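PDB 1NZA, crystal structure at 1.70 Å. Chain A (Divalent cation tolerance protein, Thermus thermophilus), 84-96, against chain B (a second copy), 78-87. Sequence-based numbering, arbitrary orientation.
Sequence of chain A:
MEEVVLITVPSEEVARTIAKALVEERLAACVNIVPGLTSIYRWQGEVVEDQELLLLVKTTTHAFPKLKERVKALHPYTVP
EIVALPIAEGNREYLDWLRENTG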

# COMPACT_ATOMS: atom_id res chain seq x y z
N ALA A 84 -5.73 -9.08 1.87
CA ALA A 84 -6.06 -8.67 0.51
C ALA A 84 -6.87 -7.39 0.48
O ALA A 84 -7.85 -7.24 1.21
CB ALA A 84 -6.83 -9.79 -0.19
N LEU A 85 -6.46 -6.46 -0.38
CA LEU A 85 -7.15 -5.19 -0.55
C LEU A 85 -7.82 -5.26 -1.92
O LEU A 85 -7.19 -5.65 -2.90
CB LEU A 85 -6.16 -4.02 -0.52
CG LEU A 85 -5.23 -3.98 0.68
CD1 LEU A 85 -4.31 -2.78 0.53
CD2 LEU A 85 -6.02 -3.88 1.97
N PRO A 86 -9.09 -4.88 -2.01
CA PRO A 86 -9.76 -4.96 -3.31
C PRO A 86 -9.35 -3.89 -4.33
O PRO A 86 -9.14 -2.74 -3.97
CB PRO A 86 -11.23 -4.85 -2.94
CG PRO A 86 -11.19 -3.85 -1.81
CD PRO A 86 -9.98 -4.30 -0.99
N ILE A 87 -9.23 -4.29 -5.59
CA ILE A 87 -8.90 -3.35 -6.66
C ILE A 87 -10.24 -2.89 -7.24
O ILE A 87 -10.97 -3.68 -7.87
CB ILE A 87 -8.05 -4.02 -7.77
CG1 ILE A 87 -6.65 -4.33 -7.23
CG2 ILE A 87 -7.98 -3.10 -9.00
CD1 ILE A 87 -5.73 -5.06 -8.19
N ALA A 88 -10.57 -1.62 -7.00
CA ALA A 88 -11.82 -1.04 -7.49
C ALA A 88 -11.81 -0.84 -9.00
O ALA A 88 -12.83 -1.03 -9.67
CB ALA A 88 -12.07 0.29 -6.80
N GLU A 89 -10.67 -0.43 -9.53
CA GLU A 89 -10.52 -0.20 -10.96
C GLU A 89 -9.05 -0.02 -11.31
O GLU A 89 -8.19 0.01 -10.43
CB GLU A 89 -11.30 1.04 -11.39
CG GLU A 89 -11.01 2.30 -10.58
CD GLU A 89 -11.76 3.51 -11.09
OE1 GLU A 89 -11.78 4.55 -10.39
OE2 GLU A 89 -12.34 3.43 -12.19
N GLY A 90 -8.76 0.09 -12.60
CA GLY A 90 -7.38 0.26 -13.02
C GLY A 90 -7.22 0.21 -14.52
O GLY A 90 -8.20 0.20 -15.27
N ASN A 91 -5.97 0.18 -14.96
CA ASN A 91 -5.68 0.11 -16.38
C ASN A 91 -6.27 -1.21 -16.87
O ASN A 91 -5.79 -2.29 -16.51
CB ASN A 91 -4.16 0.13 -16.59
CG ASN A 91 -3.78 0.02 -18.04
OD1 ASN A 91 -4.60 0.28 -18.93
ND2 ASN A 91 -2.54 -0.36 -18.31
N ARG A 92 -7.33 -1.12 -17.67
CA ARG A 92 -8.02 -2.30 -18.20
C ARG A 92 -7.09 -3.36 -18.79
O ARG A 92 -7.24 -4.56 -18.51
CB ARG A 92 -9.05 -1.88 -19.25
CG ARG A 92 -10.06 -0.85 -18.74
CD ARG A 92 -11.04 -0.43 -19.84
NE ARG A 92 -11.85 0.72 -19.43
CZ ARG A 92 -12.69 0.72 -18.40
NH1 ARG A 92 -12.83 -0.38 -17.66
NH2 ARG A 92 -13.38 1.81 -18.09
N GLU A 93 -6.14 -2.94 -19.61
CA GLU A 93 -5.22 -3.88 -20.23
C GLU A 93 -4.29 -4.50 -19.19
O GLU A 93 -3.86 -5.65 -19.34
CB GLU A 93 -4.41 -3.18 -21.32
CG GLU A 93 -5.28 -2.70 -22.47
CD GLU A 93 -4.48 -2.12 -23.62
OE1 GLU A 93 -3.67 -2.87 -24.21
OE2 GLU A 93 -4.66 -0.93 -23.93
N TYR A 94 -4.00 -3.76 -18.12
CA TYR A 94 -3.14 -4.29 -17.07
C TYR A 94 -3.89 -5.34 -16.26
O TYR A 94 -3.35 -6.39 -15.94
CB TYR A 94 -2.67 -3.17 -16.13
CG TYR A 94 -1.75 -3.67 -15.04
CD1 TYR A 94 -0.44 -4.05 -15.32
CD2 TYR A 94 -2.21 -3.81 -13.73
CE1 TYR A 94 0.39 -4.56 -14.32
CE2 TYR A 94 -1.39 -4.32 -12.73
CZ TYR A 94 -0.09 -4.69 -13.03
OH TYR A 94 0.74 -5.18 -12.04
N LEU A 95 -5.14 -5.04 -15.94
CA LEU A 95 -5.95 -5.98 -15.16
C LEU A 95 -6.23 -7.27 -15.93
O LEU A 95 -6.35 -8.34 -15.34
CB LEU A 95 -7.25 -5.32 -14.72
CG LEU A 95 -7.09 -4.17 -13.73
CD1 LEU A 95 -8.47 -3.63 -13.33
CD2 LEU A 95 -6.34 -4.66 -12.50
N ASP A 96 -6.36 -7.16 -17.25
CA ASP A 96 -6.61 -8.35 -18.07
C ASP A 96 -5.36 -9.22 -18.01
O ASP A 96 -5.46 -10.44 -17.83
CB ASP A 96 -6.90 -7.96 -19.52
CG ASP A 96 -7.21 -9.17 -20.39
OD1 ASP A 96 -8.12 -9.94 -20.02
OD2 ASP A 96 -6.55 -9.34 -21.44
N THR B 78 4.22 0.24 -22.54
CA THR B 78 2.88 0.13 -23.13
C THR B 78 1.74 -0.18 -22.17
O THR B 78 0.71 0.49 -22.20
CB THR B 78 2.87 -0.92 -24.26
OG1 THR B 78 3.32 -2.18 -23.77
CG2 THR B 78 3.77 -0.47 -25.40
N VAL B 79 1.90 -1.20 -21.33
CA VAL B 79 0.85 -1.57 -20.38
C VAL B 79 1.32 -1.32 -18.95
O VAL B 79 1.67 -2.25 -18.22
CB VAL B 79 0.48 -3.06 -20.52
CG1 VAL B 79 -0.63 -3.42 -19.53
CG2 VAL B 79 0.02 -3.35 -21.94
N PRO B 80 1.31 -0.05 -18.53
CA PRO B 80 1.75 0.30 -17.17
C PRO B 80 0.78 -0.15 -16.09
O PRO B 80 -0.43 -0.23 -16.32
CB PRO B 80 1.86 1.82 -17.23
CG PRO B 80 0.73 2.18 -18.14
CD PRO B 80 0.87 1.16 -19.25
N GLU B 81 1.32 -0.46 -14.92
CA GLU B 81 0.47 -0.87 -13.82
C GLU B 81 -0.22 0.36 -13.27
O GLU B 81 0.45 1.32 -12.87
CB GLU B 81 1.28 -1.50 -12.70
CG GLU B 81 0.45 -1.71 -11.43
CD GLU B 81 1.26 -2.20 -10.26
OE1 GLU B 81 0.65 -2.67 -9.28
OE2 GLU B 81 2.51 -2.10 -10.30
N ILE B 82 -1.55 0.34 -13.25
CA ILE B 82 -2.34 1.43 -12.70
C ILE B 82 -3.54 0.76 -12.03
O ILE B 82 -4.49 0.37 -12.71
CB ILE B 82 -2.89 2.39 -13.77
CG1 ILE B 82 -1.77 2.82 -14.72
CG2 ILE B 82 -3.50 3.62 -13.10
CD1 ILE B 82 -2.24 3.76 -15.83
N VAL B 83 -3.48 0.60 -10.71
CA VAL B 83 -4.58 -0.03 -9.99
C VAL B 83 -5.08 0.87 -8.87
O VAL B 83 -4.28 1.42 -8.11
CB VAL B 83 -4.16 -1.40 -9.39
CG1 VAL B 83 -3.63 -2.31 -10.50
CG2 VAL B 83 -3.11 -1.20 -8.31
N ALA B 84 -6.39 1.02 -8.77
CA ALA B 84 -6.99 1.86 -7.74
C ALA B 84 -7.58 1.05 -6.59
O ALA B 84 -8.31 0.09 -6.82
CB ALA B 84 -8.07 2.74 -8.36
N LEU B 85 -7.25 1.46 -5.37
CA LEU B 85 -7.77 0.80 -4.17
C LEU B 85 -8.75 1.79 -3.56
O LEU B 85 -8.45 2.97 -3.42
CB LEU B 85 -6.64 0.53 -3.18
CG LEU B 85 -5.43 -0.23 -3.74
CD1 LEU B 85 -4.41 -0.40 -2.63
CD2 LEU B 85 -5.86 -1.59 -4.28
N PRO B 86 -9.94 1.32 -3.16
CA PRO B 86 -10.91 2.25 -2.58
C PRO B 86 -10.61 2.72 -1.16
O PRO B 86 -10.14 1.94 -0.34
CB PRO B 86 -12.21 1.46 -2.66
CG PRO B 86 -11.74 0.06 -2.34
CD PRO B 86 -10.45 -0.06 -3.15
N ILE B 87 -10.86 4.00 -0.90
CA ILE B 87 -10.68 4.55 0.44
C ILE B 87 -12.03 4.42 1.14
O ILE B 87 -13.00 5.11 0.77
CB ILE B 87 -10.24 6.03 0.40
CG1 ILE B 87 -8.81 6.13 -0.15
CG2 ILE B 87 -10.33 6.65 1.80
CD1 ILE B 87 -8.28 7.54 -0.33
O HOH W 1 -2.27 0.31 -21.29

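Apolar contacts between the two copies centre on V83(B), whose CG1 lies 3.7 Å from Y94(A) CE2, 4.1 Å from L95(A) CD2 and 4.2 Å from I87(A) CD1, so that one methyl group meets I87(A) as well as two side chains of the helix, Y94(A) and L95(A). The leucines extend this patch: L85(B) CD2 is 4.1 Å from I87(A) CG1, and L85(B) CD1 meets its counterpart, L85(A) CD1, at 4.0 Å. The prolines also pair with their own kind, P86(A) CG to P86(B) CG at 4.0 Å, while A88(A) CB packs 4.0 Å from P86(B) CD. Y94(A), with chi1 in t, lays its ring against the chain B backbone: E81(B) CA sits 3.6 Å from the ring centroid and only 10° off the normal, a CH-pi contact over the face. At the root of the side chain, Y94(A) CB touches V79(B) CG1 at 4.0 Å.

A short antiparallel ladder joins the backbones. A84(B) is bonded twice, its N donating to E89(A) O (2.6 Å, nearly straight at 168°) and its O accepting from A88(A) N (2.8 Å, more bent at 138°). On the same face of the sheet, E89(A) CG rests 3.7 Å from A84(B) CB. The next pair, G90(A) with V83(B), brings the CA atoms to 4.1 Å; G90(A) CA is also 2.9 Å from I82(B) O, and an ideal CB built on this glycine would lie 2.4 Å from I82(B) O, a clash.

At the polar edge, N91(A) occupies the N-cap position before the helix and binds chain B through two donors: its N reaches I82(B) O at 2.7 Å, and its ND2 reaches P80(B) O at 2.9 Å. Water 1 extends the link, accepting from N91(A) ND2 and donating to T78(B) O, each at 3.1 Å.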